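Local coordinates for uncharacterized protein DUF1234 (Pectobacterium atrosepticum SCRI1043, PDB 3BDV), which is uncharacterised but probably acts as a hydrolase of the alpha/beta-hydrolase superfamily, with calcium ions bound in the crystal, at residues E32-H37 against G162-E167; I119-L124 against Q145-A150; P127-A132 against D152-D157. All blocks are in the same frame, centred on the assembly; numbering follows the deposited sequence.

Interaction 1 of 3, residues E32-H37 against G162-E167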
loop_
_atom_site.group_PDB
_atom_site.type_symbol
_atom_site.label_atom_id
_atom_site.label_comp_id
_atom_site.label_asym_id
_atom_site.label_seq_id
_atom_site.Cartn_x
_atom_site.Cartn_y
_atom_site.Cartn_z
ATOM N N GLU A 32 5.495 7.784 -13.704
ATOM C CA GLU A 32 4.541 6.900 -14.380
ATOM C C GLU A 32 4.049 5.748 -13.540
ATOM O O GLU A 32 3.244 4.955 -14.000
ATOM C CB GLU A 32 5.111 6.375 -15.676
ATOM C CG GLU A 32 4.908 7.375 -16.875
ATOM C CD GLU A 32 3.422 7.785 -17.103
ATOM O OE1 GLU A 32 2.506 6.912 -17.131
ATOM O OE2 GLU A 32 3.177 9.009 -17.253
ATOM N N HIS A 33 4.551 5.664 -12.312
ATOM C CA HIS A 33 4.141 4.656 -11.354
ATOM C C HIS A 33 2.725 4.966 -10.881
ATOM O O HIS A 33 2.338 6.134 -10.750
ATOM C CB HIS A 33 5.123 4.704 -10.178
ATOM C CG HIS A 33 5.019 3.576 -9.214
ATOM N ND1 HIS A 33 4.077 3.534 -8.201
ATOM C CD2 HIS A 33 5.837 2.518 -9.009
ATOM C CE1 HIS A 33 4.284 2.454 -7.470
ATOM N NE2 HIS A 33 5.342 1.819 -7.942
ATOM N N TRP A 34 1.950 3.914 -10.663
ATOM C CA TRP A 34 0.578 4.042 -10.174
ATOM C C TRP A 34 0.421 4.936 -8.962
ATOM O O TRP A 34 -0.548 5.656 -8.868
ATOM C CB TRP A 34 -0.068 2.666 -9.909
ATOM C CG TRP A 34 0.644 1.777 -8.931
ATOM C CD1 TRP A 34 1.638 0.866 -9.218
ATOM C CD2 TRP A 34 0.353 1.610 -7.538
ATOM N NE1 TRP A 34 2.042 0.226 -8.095
ATOM C CE2 TRP A 34 1.290 0.672 -7.035
ATOM C CE3 TRP A 34 -0.524 2.240 -6.641
ATOM C CZ2 TRP A 34 1.326 0.309 -5.697
ATOM C CZ3 TRP A 34 -0.472 1.878 -5.313
ATOM C CH2 TRP A 34 0.439 0.896 -4.871
ATOM N N GLN A 35 1.327 4.891 -8.005
ATOM C CA GLN A 35 1.187 5.785 -6.851
ATOM C C GLN A 35 1.248 7.264 -7.267
ATOM O O GLN A 35 0.532 8.104 -6.708
ATOM C CB GLN A 35 2.239 5.468 -5.806
ATOM C CG GLN A 35 1.932 4.200 -5.033
ATOM C CD GLN A 35 3.019 3.857 -4.034
ATOM O OE1 GLN A 35 4.190 4.049 -4.328
ATOM N NE2 GLN A 35 2.646 3.347 -2.866
ATOM N N SER A 36 2.031 7.547 -8.310
ATOM C CA SER A 36 2.111 8.890 -8.856
ATOM C C SER A 36 0.874 9.240 -9.697
ATOM O O SER A 36 0.389 10.378 -9.645
ATOM C CB SER A 36 3.434 9.104 -9.621
ATOM O OG SER A 36 4.571 8.991 -8.738
ATOM N N HIS A 37 0.379 8.316 -10.512
ATOM C CA HIS A 37 -0.907 8.534 -11.159
ATOM C C HIS A 37 -1.949 8.888 -10.120
ATOM O O HIS A 37 -2.713 9.854 -10.275
ATOM C CB HIS A 37 -1.336 7.296 -11.950
ATOM C CG HIS A 37 -0.664 7.198 -13.281
ATOM N ND1 HIS A 37 -1.252 7.623 -14.452
ATOM C CD2 HIS A 37 0.554 6.705 -13.624
ATOM C CE1 HIS A 37 -0.424 7.406 -15.459
ATOM N NE2 HIS A 37 0.686 6.857 -14.989
ATOM N N GLY A 162 4.327 -8.371 -13.546
ATOM C CA GLY A 162 5.681 -7.979 -13.129
ATOM C C GLY A 162 5.761 -7.579 -11.652
ATOM O O GLY A 162 5.159 -8.226 -10.766
ATOM N N HIS A 163 6.470 -6.482 -11.391
ATOM C CA HIS A 163 6.639 -5.901 -10.059
ATOM C C HIS A 163 5.569 -4.841 -9.715
ATOM O O HIS A 163 5.629 -4.226 -8.657
ATOM C CB HIS A 163 8.067 -5.345 -9.933
ATOM C CG HIS A 163 8.451 -4.849 -8.587
ATOM N ND1 HIS A 163 8.366 -5.620 -7.443
ATOM C CD2 HIS A 163 8.934 -3.644 -8.197
ATOM C CE1 HIS A 163 8.815 -4.916 -6.416
ATOM N NE2 HIS A 163 9.152 -3.707 -6.841
ATOM N N ILE A 164 4.563 -4.729 -10.574
ATOM C CA ILE A 164 3.408 -3.831 -10.428
ATOM C C ILE A 164 3.950 -2.398 -10.319
ATOM O O ILE A 164 3.825 -1.729 -9.312
ATOM C CB ILE A 164 2.429 -4.222 -9.234
ATOM C CG1 ILE A 164 2.165 -5.733 -9.162
ATOM C CG2 ILE A 164 1.055 -3.491 -9.416
ATOM C CD1 ILE A 164 1.164 -6.142 -8.093
ATOM N N ASN A 165 4.619 -1.981 -11.374
ATOM C CA ASN A 165 5.268 -0.692 -11.444
ATOM C C ASN A 165 5.051 -0.176 -12.893
ATOM O O ASN A 165 4.346 -0.816 -13.670
ATOM C CB ASN A 165 6.729 -0.800 -11.078
ATOM C CG ASN A 165 7.532 -1.759 -11.976
ATOM O OD1 ASN A 165 7.011 -2.310 -12.958
ATOM N ND2 ASN A 165 8.819 -1.960 -11.620
ATOM N N ALA A 166 5.609 0.991 -13.204
ATOM C CA ALA A 166 5.383 1.638 -14.493
ATOM C C ALA A 166 5.821 0.759 -15.624
ATOM O O ALA A 166 5.149 0.695 -16.644
ATOM C CB ALA A 166 6.131 2.950 -14.552
ATOM N N GLU A 167 6.963 0.106 -15.438
ATOM C CA GLU A 167 7.590 -0.696 -16.486
ATOM C C GLU A 167 6.653 -1.832 -16.868
ATOM O O GLU A 167 6.670 -2.250 -17.999
ATOM C CB GLU A 167 8.948 -1.237 -16.022
ATOM C CG GLU A 167 10.013 -0.121 -15.734
ATOM C CD GLU A 167 10.012 0.422 -14.269
ATOM O OE1 GLU A 167 8.954 0.764 -13.700
ATOM O OE2 GLU A 167 11.105 0.514 -13.671
#
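The close-packed part of this contact begins with the indole of W34, at the start of helix 34-41, set against the loop that follows strand 154-157. W34 NE1 donates to I164 O over 2.9 Å. The oxygen sits at the ring edge, nearly in the indole plane, but the bond is bent, 139° at the hydrogen, and the nitrogen stands above the carbonyl plane. W34 reaches it with CG in the crowded position between backbone N and carbonyl carbon (chi1 58°). H33 CE1 rides 3.2 Å above the plane of the indole, toward its rim, and Q35 CG covers the same face. W34 and I164 are both buried, with V105 and I79 packing on the indole. H33 is the N-cap of the helix: its CG lies anti to the backbone N (chi1 -169°), and ND1 accepts in the ring plane from Q35 N at 3.1 Å. That ring also points CD2 at N165 CB, 4.0 Å away, with imidazole and amide planes steeply crossed. A166 is packed just as closely, its CB 3.6 Å from E32 O and 3.7 Å from E32 CB.

The loose side belongs to exposed E32, whose end leads away from the loop and bends back to its own segment, where H37 NE2 donates to OE1 at 2.8 Å from above the carboxylate plane. The held loop carries H163, whose ND1 bonds D136 and whose side chain touches S82, probably the nucleophile of a GxSxG elbow, an arrangement consistent with the Ser-His-Asp catalytic triad of alpha/beta hydrolases.

Interaction 2 of 3, residues I119-L124 against Q145-A150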
loop_
_atom_site.group_PDB
_atom_site.type_symbol
_atom_site.label_atom_id
_atom_site.label_comp_id
_atom_site.label_asym_id
_atom_site.label_seq_id
_atom_site.Cartn_x
_atom_site.Cartn_y
_atom_site.Cartn_z
ATOM N N ILE A 119 9.771 -8.590 10.182
ATOM C CA ILE A 119 8.421 -8.675 9.707
ATOM C C ILE A 119 7.848 -9.981 10.237
ATOM O O ILE A 119 8.414 -11.055 9.959
ATOM C CB ILE A 119 8.410 -8.679 8.158
ATOM C CG1 ILE A 119 9.017 -7.365 7.621
ATOM C CG2 ILE A 119 6.990 -8.987 7.621
ATOM C CD1 ILE A 119 8.308 -6.079 8.080
ATOM N N GLN A 120 6.755 -9.909 11.007
ATOM C CA GLN A 120 6.188 -11.094 11.644
ATOM C C GLN A 120 5.146 -11.757 10.747
ATOM O O GLN A 120 4.418 -11.080 10.007
ATOM C CB GLN A 120 5.533 -10.725 12.965
ATOM C CG GLN A 120 6.434 -9.936 13.910
ATOM C CD GLN A 120 5.672 -9.420 15.116
ATOM O OE1 GLN A 120 4.812 -10.123 15.665
ATOM N NE2 GLN A 120 5.983 -8.195 15.541
ATOM N N ALA A 121 5.106 -13.093 10.812
ATOM C CA ALA A 121 4.114 -13.910 10.149
ATOM C C ALA A 121 2.962 -14.097 11.133
ATOM O O ALA A 121 2.741 -15.159 11.697
ATOM C CB ALA A 121 4.697 -15.200 9.743
ATOM N N SER A 122 2.248 -13.005 11.337
ATOM C CA SER A 122 1.135 -12.966 12.271
ATOM C C SER A 122 0.128 -11.904 11.833
ATOM O O SER A 122 0.465 -10.963 11.084
ATOM C CB SER A 122 1.638 -12.751 13.706
ATOM O OG SER A 122 2.499 -11.646 13.805
ATOM N N PRO A 123 -1.121 -12.059 12.273
ATOM C CA PRO A 123 -2.175 -11.185 11.815
ATOM C C PRO A 123 -1.954 -9.731 12.063
ATOM O O PRO A 123 -1.507 -9.328 13.152
ATOM C CB PRO A 123 -3.395 -11.670 12.585
ATOM C CG PRO A 123 -3.101 -13.037 12.920
ATOM C CD PRO A 123 -1.642 -13.059 13.210
ATOM N N LEU A 124 -2.313 -8.935 11.074
ATOM C CA LEU A 124 -2.277 -7.504 11.211
ATOM C C LEU A 124 -3.559 -7.120 11.991
ATOM O O LEU A 124 -4.635 -7.697 11.807
ATOM C CB LEU A 124 -2.239 -6.800 9.866
ATOM C CG LEU A 124 -0.944 -7.075 9.071
ATOM C CD1 LEU A 124 -0.948 -6.362 7.744
ATOM C CD2 LEU A 124 0.256 -6.662 9.892
ATOM N N GLN A 145 0.931 -15.810 -1.046
ATOM C CA GLN A 145 -0.141 -16.534 -0.367
ATOM C C GLN A 145 0.153 -16.851 1.089
ATOM O O GLN A 145 -0.726 -16.705 1.965
ATOM C CB GLN A 145 -0.474 -17.790 -1.093
ATOM C CG GLN A 145 -1.121 -17.540 -2.455
ATOM C CD GLN A 145 -1.472 -18.837 -3.132
ATOM O OE1 GLN A 145 -0.591 -19.601 -3.565
ATOM N NE2 GLN A 145 -2.777 -19.119 -3.206
ATOM N N TYR A 146 1.384 -17.293 1.340
ATOM C CA TYR A 146 1.863 -17.565 2.726
ATOM C C TYR A 146 1.745 -16.320 3.592
ATOM O O TYR A 146 1.198 -16.337 4.727
ATOM C CB TYR A 146 3.337 -18.048 2.702
ATOM C CG TYR A 146 3.991 -18.046 4.060
ATOM C CD1 TYR A 146 3.780 -19.088 4.958
ATOM C CD2 TYR A 146 4.814 -16.987 4.462
ATOM C CE1 TYR A 146 4.365 -19.077 6.191
ATOM C CE2 TYR A 146 5.398 -16.954 5.717
ATOM C CZ TYR A 146 5.161 -17.990 6.576
ATOM O OH TYR A 146 5.749 -17.929 7.809
ATOM N N TRP A 147 2.296 -15.218 3.113
ATOM C CA TRP A 147 2.263 -14.000 3.901
ATOM C C TRP A 147 0.838 -13.455 4.076
ATOM O O TRP A 147 0.480 -13.045 5.165
ATOM C CB TRP A 147 3.171 -12.952 3.287
ATOM C CG TRP A 147 4.623 -13.260 3.517
ATOM C CD1 TRP A 147 5.544 -13.708 2.614
ATOM C CD2 TRP A 147 5.299 -13.160 4.760
ATOM N NE1 TRP A 147 6.766 -13.883 3.234
ATOM C CE2 TRP A 147 6.630 -13.545 4.555
ATOM C CE3 TRP A 147 4.909 -12.754 6.035
ATOM C CZ2 TRP A 147 7.550 -13.575 5.588
ATOM C CZ3 TRP A 147 5.844 -12.747 7.046
ATOM C CH2 TRP A 147 7.139 -13.153 6.828
ATOM N N ALA A 148 0.049 -13.450 3.015
ATOM C CA ALA A 148 -1.339 -12.964 3.086
ATOM C C ALA A 148 -2.087 -13.772 4.161
ATOM O O ALA A 148 -2.749 -13.186 5.007
ATOM C CB ALA A 148 -2.025 -13.041 1.706
ATOM N N GLN A 149 -1.942 -15.096 4.148
ATOM C CA GLN A 149 -2.636 -15.950 5.084
ATOM C C GLN A 149 -2.145 -15.651 6.486
ATOM O O GLN A 149 -2.946 -15.459 7.422
ATOM C CB GLN A 149 -2.424 -17.422 4.746
ATOM C CG GLN A 149 -3.177 -18.412 5.623
ATOM C CD GLN A 149 -2.950 -19.878 5.173
ATOM O OE1 GLN A 149 -1.822 -20.273 4.855
ATOM N NE2 GLN A 149 -4.021 -20.671 5.141
ATOM N N ALA A 150 -0.839 -15.537 6.654
ATOM C CA ALA A 150 -0.294 -15.220 7.982
ATOM C C ALA A 150 -0.805 -13.876 8.505
ATOM O O ALA A 150 -1.076 -13.754 9.693
ATOM C CB ALA A 150 1.183 -15.194 7.918
#
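Q120 O is the best-held polar atom here, gripped by three donors: the side-chain nitrogens Q93 NE2 and W151 NE1, and, weakly at 3.2 Å, S122 N. That last bond closes an inverse gamma turn centred on A121, and the turn pushes A121 out toward helix 141-151. The same Q120 O lies at the edge of the W147 ring, near its plane and 3.7 Å from CZ3.

The loop meets the CZ3 corner of W147. Its CG is anti to the carbonyl carbon (chi1 -74°), which sends the six-membered ring out to the loop while NE1, at the far side, bonds E109 OE2. The I119 side chain crosses W147 at about a right angle, its CG2 4.0 Å from CZ3. A121 CB approaches CZ3 at 3.8 Å, and also meets A150 CB, a turn further along the helix, at 4.0 Å. Y146 adds a contact at the rim: with CG anti to its backbone N (chi1 167°), it brings OH to 3.5 Å from A121 CB and lays CE2 over the centre of one W147 face. R143 makes a cation-pi contact with the phenol.

At the end of the loop, A150 O lies against the S122-P123 peptide, 3.1 Å from P123 N, which has no hydrogen to give. Beyond it, L124 makes a backbone hydrogen bond with W151. The whole is a loop leading into strand 128-132 laid along the crossover helix of the beta-alpha-beta unit that this strand begins, in an alpha/beta-hydrolase fold.

Interaction 3 of 3, residues P127-A132 against D152-D157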
loop_
_atom_site.group_PDB
_atom_site.type_symbol
_atom_site.label_atom_id
_atom_site.label_comp_id
_atom_site.label_asym_id
_atom_site.label_seq_id
_atom_site.Cartn_x
_atom_site.Cartn_y
_atom_site.Cartn_z
ATOM N N PRO A 127 -7.852 -4.346 9.016
ATOM C CA PRO A 127 -8.159 -4.889 7.700
ATOM C C PRO A 127 -7.076 -4.614 6.659
ATOM O O PRO A 127 -6.593 -3.472 6.529
ATOM C CB PRO A 127 -9.500 -4.198 7.336
ATOM C CG PRO A 127 -10.109 -3.908 8.685
ATOM C CD PRO A 127 -8.968 -3.532 9.551
ATOM N N THR A 128 -6.730 -5.673 5.925
ATOM C CA THR A 128 -5.632 -5.677 4.965
ATOM C C THR A 128 -6.026 -6.324 3.614
ATOM O O THR A 128 -6.676 -7.366 3.556
ATOM C CB THR A 128 -4.427 -6.412 5.601
ATOM O OG1 THR A 128 -4.106 -5.792 6.874
ATOM C CG2 THR A 128 -3.196 -6.429 4.741
ATOM N N LEU A 129 -5.579 -5.694 2.549
ATOM C CA LEU A 129 -5.710 -6.194 1.205
ATOM C C LEU A 129 -4.295 -6.297 0.589
ATOM O O LEU A 129 -3.549 -5.319 0.623
ATOM C CB LEU A 129 -6.538 -5.202 0.423
ATOM C CG LEU A 129 -7.225 -5.518 -0.858
ATOM C CD1 LEU A 129 -8.267 -6.606 -0.619
ATOM C CD2 LEU A 129 -7.839 -4.152 -1.313
ATOM N N THR A 130 -3.974 -7.445 -0.026
ATOM C CA THR A 130 -2.661 -7.693 -0.620
ATOM C C THR A 130 -2.818 -8.036 -2.094
ATOM O O THR A 130 -3.630 -8.896 -2.421
ATOM C CB THR A 130 -1.902 -8.815 0.103
ATOM O OG1 THR A 130 -1.672 -8.415 1.465
ATOM C CG2 THR A 130 -0.509 -9.120 -0.566
ATOM N N PHE A 131 -2.047 -7.393 -2.956
ATOM C CA PHE A 131 -2.092 -7.668 -4.397
ATOM C C PHE A 131 -0.758 -8.322 -4.750
ATOM O O PHE A 131 0.309 -7.797 -4.386
ATOM C CB PHE A 131 -2.216 -6.375 -5.195
ATOM C CG PHE A 131 -3.516 -5.673 -4.975
ATOM C CD1 PHE A 131 -3.746 -4.933 -3.847
ATOM C CD2 PHE A 131 -4.515 -5.734 -5.921
ATOM C CE1 PHE A 131 -4.974 -4.314 -3.641
ATOM C CE2 PHE A 131 -5.727 -5.101 -5.712
ATOM C CZ PHE A 131 -5.963 -4.409 -4.579
ATOM N N ALA A 132 -0.830 -9.467 -5.415
ATOM C CA ALA A 132 0.358 -10.292 -5.699
ATOM C C ALA A 132 0.402 -10.645 -7.175
ATOM O O ALA A 132 -0.581 -11.006 -7.752
ATOM C CB ALA A 132 0.348 -11.539 -4.838
ATOM N N ASP A 152 -3.509 -12.400 7.776
ATOM C CA ASP A 152 -4.974 -12.354 7.682
ATOM C C ASP A 152 -5.432 -11.260 6.704
ATOM O O ASP A 152 -6.339 -10.474 6.988
ATOM C CB ASP A 152 -5.591 -12.124 9.069
ATOM C CG ASP A 152 -7.013 -12.596 9.159
ATOM O OD1 ASP A 152 -7.541 -13.240 8.215
ATOM O OD2 ASP A 152 -7.599 -12.330 10.223
ATOM N N SER A 153 -4.808 -11.241 5.535
ATOM C CA SER A 153 -5.128 -10.315 4.487
ATOM C C SER A 153 -5.864 -11.029 3.373
ATOM O O SER A 153 -5.590 -12.184 3.088
ATOM C CB SER A 153 -3.805 -9.760 3.939
ATOM O OG SER A 153 -3.988 -8.972 2.779
ATOM N N GLU A 154 -6.759 -10.312 2.681
ATOM C CA GLU A 154 -7.333 -10.791 1.450
ATOM C C GLU A 154 -6.207 -10.785 0.419
ATOM O O GLU A 154 -5.378 -9.864 0.437
ATOM C CB GLU A 154 -8.406 -9.828 0.947
ATOM C CG GLU A 154 -9.611 -10.465 0.390
ATOM C CD GLU A 154 -10.673 -9.450 -0.042
ATOM O OE1 GLU A 154 -10.951 -8.503 0.719
ATOM O OE2 GLU A 154 -11.205 -9.615 -1.141
ATOM N N LEU A 155 -6.194 -11.767 -0.466
ATOM C CA LEU A 155 -5.144 -11.903 -1.472
ATOM C C LEU A 155 -5.725 -11.779 -2.857
ATOM O O LEU A 155 -6.552 -12.578 -3.256
ATOM C CB LEU A 155 -4.433 -13.247 -1.316
ATOM C CG LEU A 155 -3.128 -13.531 -2.081
ATOM C CD1 LEU A 155 -3.430 -14.014 -3.572
ATOM C CD2 LEU A 155 -2.145 -12.353 -2.057
ATOM N N VAL A 156 -5.271 -10.761 -3.570
ATOM C CA VAL A 156 -5.748 -10.440 -4.912
ATOM C C VAL A 156 -4.660 -10.787 -5.881
ATOM O O VAL A 156 -3.600 -10.174 -5.863
ATOM C CB VAL A 156 -6.129 -8.961 -5.040
ATOM C CG1 VAL A 156 -6.613 -8.616 -6.503
ATOM C CG2 VAL A 156 -7.199 -8.628 -3.990
ATOM N N ASP A 157 -4.920 -11.836 -6.642
ATOM C CA ASP A 157 -4.043 -12.310 -7.739
ATOM C C ASP A 157 -4.238 -11.450 -8.996
ATOM O O ASP A 157 -5.291 -11.474 -9.598
ATOM C CB ASP A 157 -4.395 -13.784 -7.984
ATOM C CG ASP A 157 -3.552 -14.445 -9.042
ATOM O OD1 ASP A 157 -2.840 -13.748 -9.790
ATOM O OD2 ASP A 157 -3.595 -15.693 -9.090
HETATM O O HOH W 1 -8.231 -8.501 6.156
HETATM O O HOH W 2 -9.885 -7.318 3.813
#
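S153 turns its CB toward strand 128-132, where it presses on T128 CG2 at 3.5 Å, tighter than ordinary carbon contact. From CB, OG swings anti to the backbone N (chi1 172°). At the tip it accepts from T130 OG1 over 2.7 Å and donates to E154 O at 2.9 Å, from above that carbonyl's plane. E154 O is thus held twice, since T130 N also donates to it nearly along the C=O axis. The parallel pairing starts with E154 N on T128 O, 3.1 Å and above the carbonyl plane; it joins the two strands of a beta-alpha-beta crossover through helix 141-151 at the edge of the alpha/beta-hydrolase sheet. T130 O takes V156 N at 2.7 Å in an almost straight bond (167°), and V156 O takes A132 N. On the face shared by L129, E154, F131 and V156, V156 CG1 meets F131 CD2 at 3.6 Å while CG2 stands over one face of that ring, off centre. The extended E154 lies alongside L129, and its OE2 forms a salt bridge with R179. A water accepts from T128 N and reaches D152 O; D152 is a Ca(2+) ligand in a crystal structure of this protein, though no calcium is bound to it in this model.

Interactions 2 and 3 are neighbours, their centres 10 Å apart, and both belong to the unit strand 128-132, helix 141-151, strand 154-157. Interaction 2 packs the 119-124 loop against helix 141-151; interaction 3 zips the two strands together at the sheet edge. They touch where A148 packs on L155, and a probable hydrogen bond from S153 N to A148 O, 2.9 Å long, ties the helix end to the start of the last strand. Along the chain their segments alternate, and 32-37 with 162-167 brackets them both. Interaction 1 lies 18 Å from interaction 3 and 24 Å from interaction 2, centre to centre; I164 CD1 reaches F131 O at 4.1 Å. In chain order, strand 154-157 is followed by the loop bearing the presumed catalytic H163.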